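Local coordinates for protein sifA (Salmonella typhimurium, PDB 3CXB) that is a secreted virulence effector that interacts with host PLEKHM2 and is required for endosomal tubulation and formation of Salmonella-induced filaments in epithelial cells, at residues Tyr152-Leu164 with Val176-Leu189. Numbering follows the deposited sequence.
Sequences YSEIVDYPLPSTL and VPLDNIEGYLYTEL
Thr163 and Pro177 face each other as a non-hydrogen-bonded antiparallel pair, their CA atoms 3.8 Å apart, where strand 158-167 meets the short edge strand 174-177. Beside them Leu164 N donates to Val176 O at 3.0 Å, approaching from above the carbonyl plane. Leu178 N donates a hydrogen bond to Ser162 O, lying in the carbonyl plane, though its modelled length is doubtful, just before the chain turns into helix 180-187. From there the helix folds back along strand 158-167 to the turn at 154-157, which joins that strand to strand 145-153 and which a G1 beta bulge at Asp157 and Tyr158 closes against Ser153.

At the strand pair, Thr163 CG2 rests on Pro177 CB, while on the other face of the sheet Leu164 CB meets Leu178 CD1 at 3.6 Å and Leu164 CD1 touches Val176 CG1. Leu178 also packs on Ile294 of helix 283-303. Along the helix, Glu182 CG, anti to the backbone N (chi1 176°), starts an extended chain that carries the carboxylate across to strand 145-153, where OE2 accepts from Ser153 OG at 2.6 Å, the hydroxyl lying above the carboxylate plane. One turn on from Glu182, the Tyr186 ring lies beside Ile155, whose CG1 is placed over one ring face in what would be a CH-pi contact, though it is modelled too close to be certain. The other branch of Ile155, CG2, slides past Leu185 CB at 3.9 Å, and Leu185 CD2 also meets Val156 CG1.

The contact thus illustrates a helix folded back along the strand before it: backbone bonds fix the connection at one end, apolar groups close the other, and between them a single hydroxyl-carboxylate bond ties the helix to the end of strand 145-153 and gives the buried Ser153 hydroxyl an acceptor.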
ATOM      1  N   TYR A 152       8.381  -1.065   9.800  1.00 46.83           N
ATOM      2  CA  TYR A 152       7.124  -0.945  10.528  1.00 47.59           C
ATOM      3  C   TYR A 152       6.888   0.405  11.188  1.00 49.71           C
ATOM      4  O   TYR A 152       7.775   0.942  11.843  1.00 51.30           O
ATOM      5  CB  TYR A 152       7.059  -2.029  11.592  1.00 45.43           C
ATOM      6  CG  TYR A 152       5.822  -1.978  12.447  1.00 45.12           C
ATOM      7  CD1 TYR A 152       4.603  -2.454  11.970  1.00 44.24           C
ATOM      8  CD2 TYR A 152       5.870  -1.462  13.734  1.00 45.21           C
ATOM      9  CE1 TYR A 152       3.460  -2.426  12.751  1.00 43.76           C
ATOM     10  CE2 TYR A 152       4.729  -1.422  14.525  1.00 46.45           C
ATOM     11  CZ  TYR A 152       3.524  -1.910  14.027  1.00 45.64           C
ATOM     12  OH  TYR A 152       2.399  -1.892  14.819  1.00 42.29           O
ATOM     13  N   SER A 153       5.686   0.945  11.024  1.00 50.85           N
ATOM     14  CA  SER A 153       5.327   2.223  11.632  1.00 51.35           C
ATOM     15  C   SER A 153       4.058   2.002  12.444  1.00 54.40           C
ATOM     16  O   SER A 153       2.984   1.824  11.874  1.00 55.89           O
ATOM     17  CB  SER A 153       5.067   3.258  10.550  1.00 50.42           C
ATOM     18  OG  SER A 153       4.636   4.480  11.110  1.00 47.59           O
ATOM     19  N   GLU A 154       4.171   2.022  13.769  1.00 59.44           N
ATOM     20  CA  GLU A 154       3.007   1.770  14.617  1.00 64.50           C
ATOM     21  C   GLU A 154       1.967   2.874  14.623  1.00 62.07           C
ATOM     22  O   GLU A 154       0.868   2.683  15.130  1.00 61.82           O
ATOM     23  CB  GLU A 154       3.433   1.462  16.052  1.00 74.81           C
ATOM     24  CG  GLU A 154       3.611   2.670  16.952  1.00 86.98           C
ATOM     25  CD  GLU A 154       3.848   2.266  18.398  1.00 94.88           C
ATOM     26  OE1 GLU A 154       4.960   1.770  18.705  1.00101.01           O
ATOM     27  OE2 GLU A 154       2.916   2.432  19.220  1.00100.88           O
ATOM     28  N   ILE A 155       2.308   4.029  14.069  1.00 60.68           N
ATOM     29  CA  ILE A 155       1.347   5.123  14.001  1.00 59.36           C
ATOM     30  C   ILE A 155       0.254   4.751  13.013  1.00 56.26           C
ATOM     31  O   ILE A 155      -0.881   5.179  13.147  1.00 56.01           O
ATOM     32  CB  ILE A 155       2.018   6.447  13.564  1.00 62.08           C
ATOM     33  CG1 ILE A 155       2.799   7.011  14.743  1.00 63.48           C
ATOM     34  CG2 ILE A 155       0.980   7.468  13.118  1.00 61.39           C
ATOM     35  CD1 ILE A 155       1.954   7.125  16.012  1.00 64.69           C
ATOM     36  N   VAL A 156       0.616   3.953  12.017  1.00 52.64           N
ATOM     37  CA  VAL A 156      -0.323   3.478  11.011  1.00 49.14           C
ATOM     38  C   VAL A 156      -0.544   1.969  11.198  1.00 46.63           C
ATOM     39  O   VAL A 156      -1.428   1.378  10.568  1.00 44.49           O
ATOM     40  CB  VAL A 156       0.227   3.704   9.610  1.00 47.30           C
ATOM     41  CG1 VAL A 156       0.178   5.159   9.260  1.00 45.07           C
ATOM     42  CG2 VAL A 156       1.651   3.196   9.544  1.00 50.01           C
ATOM     43  N   ASP A 157       0.252   1.372  12.090  1.00 44.07           N
ATOM     44  CA  ASP A 157       0.228  -0.066  12.374  1.00 41.21           C
ATOM     45  C   ASP A 157       0.346  -0.816  11.052  1.00 42.07           C
ATOM     46  O   ASP A 157      -0.490  -1.641  10.687  1.00 42.35           O
ATOM     47  CB  ASP A 157      -1.042  -0.459  13.096  1.00 38.32           C
ATOM     48  CG  ASP A 157      -1.056  -1.910  13.465  1.00 39.70           C
ATOM     49  OD1 ASP A 157       0.004  -2.567  13.367  1.00 41.49           O
ATOM     50  OD2 ASP A 157      -2.126  -2.401  13.860  1.00 39.19           O
ATOM     51  N   TYR A 158       1.420  -0.514  10.340  1.00 40.93           N
ATOM     52  CA  TYR A 158       1.666  -1.107   9.048  1.00 40.50           C
ATOM     53  C   TYR A 158       3.036  -0.631   8.615  1.00 41.72           C
ATOM     54  O   TYR A 158       3.496   0.417   9.072  1.00 44.22           O
ATOM     55  CB  TYR A 158       0.651  -0.570   8.053  1.00 37.03           C
ATOM     56  CG  TYR A 158       0.449  -1.449   6.849  1.00 36.23           C
ATOM     57  CD1 TYR A 158      -0.391  -2.563   6.915  1.00 34.13           C
ATOM     58  CD2 TYR A 158       1.057  -1.150   5.634  1.00 35.93           C
ATOM     59  CE1 TYR A 158      -0.631  -3.352   5.798  1.00 34.17           C
ATOM     60  CE2 TYR A 158       0.823  -1.931   4.504  1.00 34.44           C
ATOM     61  CZ  TYR A 158      -0.027  -3.036   4.592  1.00 34.55           C
ATOM     62  OH  TYR A 158      -0.299  -3.811   3.477  1.00 31.48           O
ATOM     63  N   PRO A 159       3.722  -1.381   7.739  1.00 40.93           N
ATOM     64  CA  PRO A 159       5.033  -0.868   7.342  1.00 42.21           C
ATOM     65  C   PRO A 159       4.837   0.277   6.358  1.00 44.89           C
ATOM     66  O   PRO A 159       3.895   0.270   5.560  1.00 42.96           O
ATOM     67  CB  PRO A 159       5.709  -2.087   6.724  1.00 40.99           C
ATOM     68  CG  PRO A 159       4.574  -2.901   6.236  1.00 41.53           C
ATOM     69  CD  PRO A 159       3.550  -2.777   7.312  1.00 40.96           C
ATOM     70  N   LEU A 160       5.701   1.281   6.433  1.00 48.13           N
ATOM     71  CA  LEU A 160       5.576   2.415   5.529  1.00 52.78           C
ATOM     72  C   LEU A 160       6.927   2.724   4.903  1.00 51.59           C
ATOM     73  O   LEU A 160       7.983   2.416   5.478  1.00 49.68           O
ATOM     74  CB  LEU A 160       5.025   3.648   6.278  1.00 64.43           C
ATOM     75  CG  LEU A 160       5.932   4.554   7.137  1.00 71.26           C
ATOM     76  CD1 LEU A 160       6.895   3.702   7.978  1.00 79.50           C
ATOM     77  CD2 LEU A 160       6.742   5.488   6.250  1.00 76.60           C
ATOM     78  N   PRO A 161       6.911   3.347   3.717  1.00 46.93           N
ATOM     79  CA  PRO A 161       8.114   3.718   2.969  1.00 49.07           C
ATOM     80  C   PRO A 161       9.195   4.368   3.845  1.00 50.82           C
ATOM     81  O   PRO A 161       9.112   5.554   4.141  1.00 49.65           O
ATOM     82  CB  PRO A 161       7.566   4.686   1.919  1.00 46.53           C
ATOM     83  CG  PRO A 161       6.202   4.188   1.698  1.00 46.99           C
ATOM     84  CD  PRO A 161       5.718   3.917   3.077  1.00 46.58           C
ATOM     85  N   SER A 162      10.209   3.617   4.264  1.00 50.64           N
ATOM     86  CA  SER A 162      11.247   4.225   5.098  1.00 52.00           C
ATOM     87  C   SER A 162      12.326   4.936   4.285  1.00 54.26           C
ATOM     88  O   SER A 162      12.653   6.082   4.580  1.00 55.57           O
ATOM     89  CB  SER A 162      11.894   3.193   6.024  1.00 50.15           C
ATOM     90  OG  SER A 162      12.685   2.283   5.305  1.00 50.64           O
ATOM     91  N   THR A 163      12.878   4.277   3.265  1.00 54.33           N
ATOM     92  CA  THR A 163      13.909   4.910   2.438  1.00 56.43           C
ATOM     93  C   THR A 163      13.719   4.620   0.948  1.00 57.20           C
ATOM     94  O   THR A 163      13.292   3.530   0.555  1.00 57.37           O
ATOM     95  CB  THR A 163      15.322   4.439   2.827  1.00 59.02           C
ATOM     96  OG1 THR A 163      15.502   3.097   2.382  1.00 60.58           O
ATOM     97  CG2 THR A 163      15.522   4.479   4.348  1.00 61.86           C
ATOM     98  N   LEU A 164      14.048   5.603   0.119  1.00 55.98           N
ATOM     99  CA  LEU A 164      13.925   5.478  -1.330  1.00 52.90           C
ATOM    100  C   LEU A 164      15.255   5.077  -1.968  1.00 52.76           C
ATOM    101  O   LEU A 164      16.264   5.744  -1.775  1.00 53.50           O
ATOM    102  CB  LEU A 164      13.453   6.809  -1.919  1.00 52.28           C
ATOM    103  CG  LEU A 164      13.298   6.990  -3.433  1.00 51.81           C
ATOM    104  CD1 LEU A 164      14.637   6.862  -4.096  1.00 52.13           C
ATOM    105  CD2 LEU A 164      12.339   5.957  -4.009  1.00 52.70           C
ATOM    106  N   VAL A 176      18.475   7.655  -0.333  1.00 69.73           N
ATOM    107  CA  VAL A 176      17.830   8.767   0.355  1.00 67.84           C
ATOM    108  C   VAL A 176      16.702   8.339   1.287  1.00 69.81           C
ATOM    109  O   VAL A 176      15.613   8.013   0.832  1.00 70.73           O
ATOM    110  CB  VAL A 176      17.242   9.758  -0.646  1.00 67.93           C
ATOM    111  CG1 VAL A 176      16.551   9.012  -1.761  1.00 63.77           C
ATOM    112  CG2 VAL A 176      16.262  10.686   0.068  1.00 66.82           C
ATOM    113  N   PRO A 177      16.941   8.354   2.612  1.00 78.24           N
ATOM    114  CA  PRO A 177      15.896   7.956   3.563  1.00 70.50           C
ATOM    115  C   PRO A 177      14.667   8.889   3.534  1.00 69.58           C
ATOM    116  O   PRO A 177      14.756  10.051   3.127  1.00 66.20           O
ATOM    117  CB  PRO A 177      16.635   7.961   4.902  1.00 71.71           C
ATOM    118  CG  PRO A 177      17.629   9.042   4.717  1.00 74.34           C
ATOM    119  CD  PRO A 177      18.155   8.785   3.326  1.00 74.38           C
ATOM    120  N   LEU A 178      13.523   8.376   3.967  1.00 72.90           N
ATOM    121  CA  LEU A 178      12.289   9.146   3.956  1.00 75.50           C
ATOM    122  C   LEU A 178      11.568   8.963   5.272  1.00 75.47           C
ATOM    123  O   LEU A 178      10.339   9.039   5.317  1.00 81.27           O
ATOM    124  CB  LEU A 178      11.380   8.647   2.831  1.00 75.47           C
ATOM    125  CG  LEU A 178      12.015   8.516   1.446  1.00 77.68           C
ATOM    126  CD1 LEU A 178      11.062   7.815   0.510  1.00 79.04           C
ATOM    127  CD2 LEU A 178      12.373   9.885   0.908  1.00 78.56           C
ATOM    128  N   ASP A 179      12.315   8.708   6.342  1.00 77.97           N
ATOM    129  CA  ASP A 179      11.693   8.500   7.642  1.00 76.41           C
ATOM    130  C   ASP A 179      11.132   9.783   8.236  1.00 75.83           C
ATOM    131  O   ASP A 179      10.434   9.754   9.243  1.00 75.90           O
ATOM    132  CB  ASP A 179      12.692   7.858   8.604  1.00 80.39           C
ATOM    133  CG  ASP A 179      14.036   8.556   8.600  1.00 81.14           C
ATOM    134  OD1 ASP A 179      14.974   8.032   9.240  1.00 80.45           O
ATOM    135  OD2 ASP A 179      14.149   9.626   7.960  1.00 80.56           O
ATOM    136  N   ASN A 180      11.423  10.910   7.602  1.00 75.53           N
ATOM    137  CA  ASN A 180      10.925  12.188   8.081  1.00 76.50           C
ATOM    138  C   ASN A 180       9.416  12.278   7.884  1.00 77.06           C
ATOM    139  O   ASN A 180       8.737  13.022   8.596  1.00 75.09           O
ATOM    140  CB  ASN A 180      11.611  13.330   7.333  1.00 84.22           C
ATOM    141  CG  ASN A 180      13.113  13.337   7.541  1.00 86.53           C
ATOM    142  OD1 ASN A 180      13.592  13.522   8.660  1.00 89.07           O
ATOM    143  ND2 ASN A 180      13.867  13.128   6.464  1.00 89.49           N
ATOM    144  N   ILE A 181       8.902  11.516   6.917  1.00 75.28           N
ATOM    145  CA  ILE A 181       7.474  11.495   6.608  1.00 72.78           C
ATOM    146  C   ILE A 181       6.651  10.986   7.783  1.00 75.32           C
ATOM    147  O   ILE A 181       5.592  11.529   8.082  1.00 74.74           O
ATOM    148  CB  ILE A 181       7.173  10.604   5.385  1.00 75.07           C
ATOM    149  CG1 ILE A 181       7.849  11.180   4.138  1.00 71.59           C
ATOM    150  CG2 ILE A 181       5.663  10.526   5.148  1.00 71.15           C
ATOM    151  CD1 ILE A 181       7.620  10.353   2.872  1.00 70.24           C
ATOM    152  N   GLU A 182       7.128   9.936   8.441  1.00 74.86           N
ATOM    153  CA  GLU A 182       6.414   9.399   9.592  1.00 79.34           C
ATOM    154  C   GLU A 182       6.254  10.498  10.644  1.00 83.93           C
ATOM    155  O   GLU A 182       5.306  10.489  11.440  1.00 81.55           O
ATOM    156  CB  GLU A 182       7.171   8.218  10.198  1.00 77.39           C
ATOM    157  CG  GLU A 182       6.515   7.695  11.459  1.00 74.18           C
ATOM    158  CD  GLU A 182       7.241   6.521  12.064  1.00 71.85           C
ATOM    159  OE1 GLU A 182       8.487   6.569  12.150  1.00 70.35           O
ATOM    160  OE2 GLU A 182       6.561   5.558  12.471  1.00 69.42           O
ATOM    161  N   GLY A 183       7.200  11.436  10.639  1.00 86.49           N
ATOM    162  CA  GLY A 183       7.171  12.545  11.574  1.00 84.58           C
ATOM    163  C   GLY A 183       5.935  13.408  11.395  1.00 79.80           C
ATOM    164  O   GLY A 183       5.263  13.734  12.366  1.00 78.33           O
ATOM    165  N   TYR A 184       5.626  13.776  10.156  1.00 80.71           N
ATOM    166  CA  TYR A 184       4.454  14.600   9.876  1.00 83.03           C
ATOM    167  C   TYR A 184       3.217  14.025  10.539  1.00 87.00           C
ATOM    168  O   TYR A 184       2.261  14.741  10.798  1.00 91.98           O
ATOM    169  CB  TYR A 184       4.216  14.691   8.371  1.00 80.11           C
ATOM    170  CG  TYR A 184       5.232  15.535   7.638  1.00 76.08           C
ATOM    171  CD1 TYR A 184       5.168  16.928   7.675  1.00 72.92           C
ATOM    172  CD2 TYR A 184       6.264  14.948   6.912  1.00 72.71           C
ATOM    173  CE1 TYR A 184       6.110  17.719   7.000  1.00 66.49           C
ATOM    174  CE2 TYR A 184       7.210  15.726   6.236  1.00 67.90           C
ATOM    175  CZ  TYR A 184       7.130  17.107   6.279  1.00 65.28           C
ATOM    176  OH  TYR A 184       8.070  17.847   5.583  1.00 62.08           O
ATOM    177  N   LEU A 185       3.236  12.727  10.809  1.00 92.96           N
ATOM    178  CA  LEU A 185       2.099  12.071  11.442  1.00 96.17           C
ATOM    179  C   LEU A 185       2.224  12.124  12.957  1.00 97.83           C
ATOM    180  O   LEU A 185       1.223  12.140  13.678  1.00 97.03           O
ATOM    181  CB  LEU A 185       1.999  10.610  10.996  1.00 96.09           C
ATOM    182  CG  LEU A 185       1.602  10.294   9.552  1.00 93.70           C
ATOM    183  CD1 LEU A 185       2.687  10.748   8.614  1.00 93.79           C
ATOM    184  CD2 LEU A 185       1.390   8.804   9.405  1.00 92.41           C
ATOM    185  N   TYR A 186       3.461  12.126  13.438  1.00 98.82           N
ATOM    186  CA  TYR A 186       3.708  12.190  14.869  1.00 99.95           C
ATOM    187  C   TYR A 186       3.490  13.616  15.356  1.00 98.79           C
ATOM    188  O   TYR A 186       3.053  13.841  16.487  1.00 93.49           O
ATOM    189  CB  TYR A 186       5.128  11.725  15.179  1.00100.31           C
ATOM    190  CG  TYR A 186       5.192  10.281  15.613  1.00105.98           C
ATOM    191  CD1 TYR A 186       4.571   9.867  16.786  1.00108.27           C
ATOM    192  CD2 TYR A 186       5.888   9.332  14.867  1.00108.81           C
ATOM    193  CE1 TYR A 186       4.644   8.545  17.212  1.00109.18           C
ATOM    194  CE2 TYR A 186       5.965   8.004  15.283  1.00109.48           C
ATOM    195  CZ  TYR A 186       5.340   7.619  16.459  1.00109.35           C
ATOM    196  OH  TYR A 186       5.401   6.312  16.883  1.00108.62           O
ATOM    197  N   THR A 187       3.784  14.577  14.488  1.00 98.31           N
ATOM    198  CA  THR A 187       3.607  15.980  14.820  1.00 99.45           C
ATOM    199  C   THR A 187       2.111  16.278  14.818  1.00 95.46           C
ATOM    200  O   THR A 187       1.638  17.140  15.556  1.00 98.62           O
ATOM    201  CB  THR A 187       4.330  16.885  13.802  1.00 99.28           C
ATOM    202  OG1 THR A 187       4.227  18.252  14.214  1.00104.10           O
ATOM    203  CG2 THR A 187       3.726  16.728  12.422  1.00103.92           C
ATOM    204  N   GLU A 188       1.371  15.545  13.993  1.00 95.32           N
ATOM    205  CA  GLU A 188      -0.078  15.698  13.893  1.00 94.51           C
ATOM    206  C   GLU A 188      -0.726  14.808  14.946  1.00 96.28           C
ATOM    207  O   GLU A 188      -1.927  14.905  15.210  1.00100.77           O
ATOM    208  CB  GLU A 188      -0.555  15.280  12.502  1.00 92.06           C
ATOM    209  CG  GLU A 188      -0.283  16.293  11.407  1.00 82.25           C
ATOM    210  CD  GLU A 188      -1.416  17.281  11.247  1.00 76.96           C
ATOM    211  OE1 GLU A 188      -1.279  18.218  10.427  1.00 71.61           O
ATOM    212  OE2 GLU A 188      -2.447  17.113  11.941  1.00 74.78           O
ATOM    213  N   LEU A 189       0.083  13.935  15.540  1.00 99.29           N
ATOM    214  CA  LEU A 189      -0.398  13.028  16.571  1.00102.78           C
ATOM    215  C   LEU A 189      -0.911  13.917  17.692  1.00105.43           C
ATOM    216  O   LEU A 189      -2.042  13.774  18.151  1.00 97.49           O
ATOM    217  CB  LEU A 189       0.741  12.147  17.085  1.00105.07           C
ATOM    218  CG  LEU A 189       0.372  10.884  17.875  1.00108.90           C
ATOM    219  CD1 LEU A 189       1.653  10.216  18.349  1.00112.39           C
ATOM    220  CD2 LEU A 189      -0.521  11.213  19.059  1.00111.60           C
TER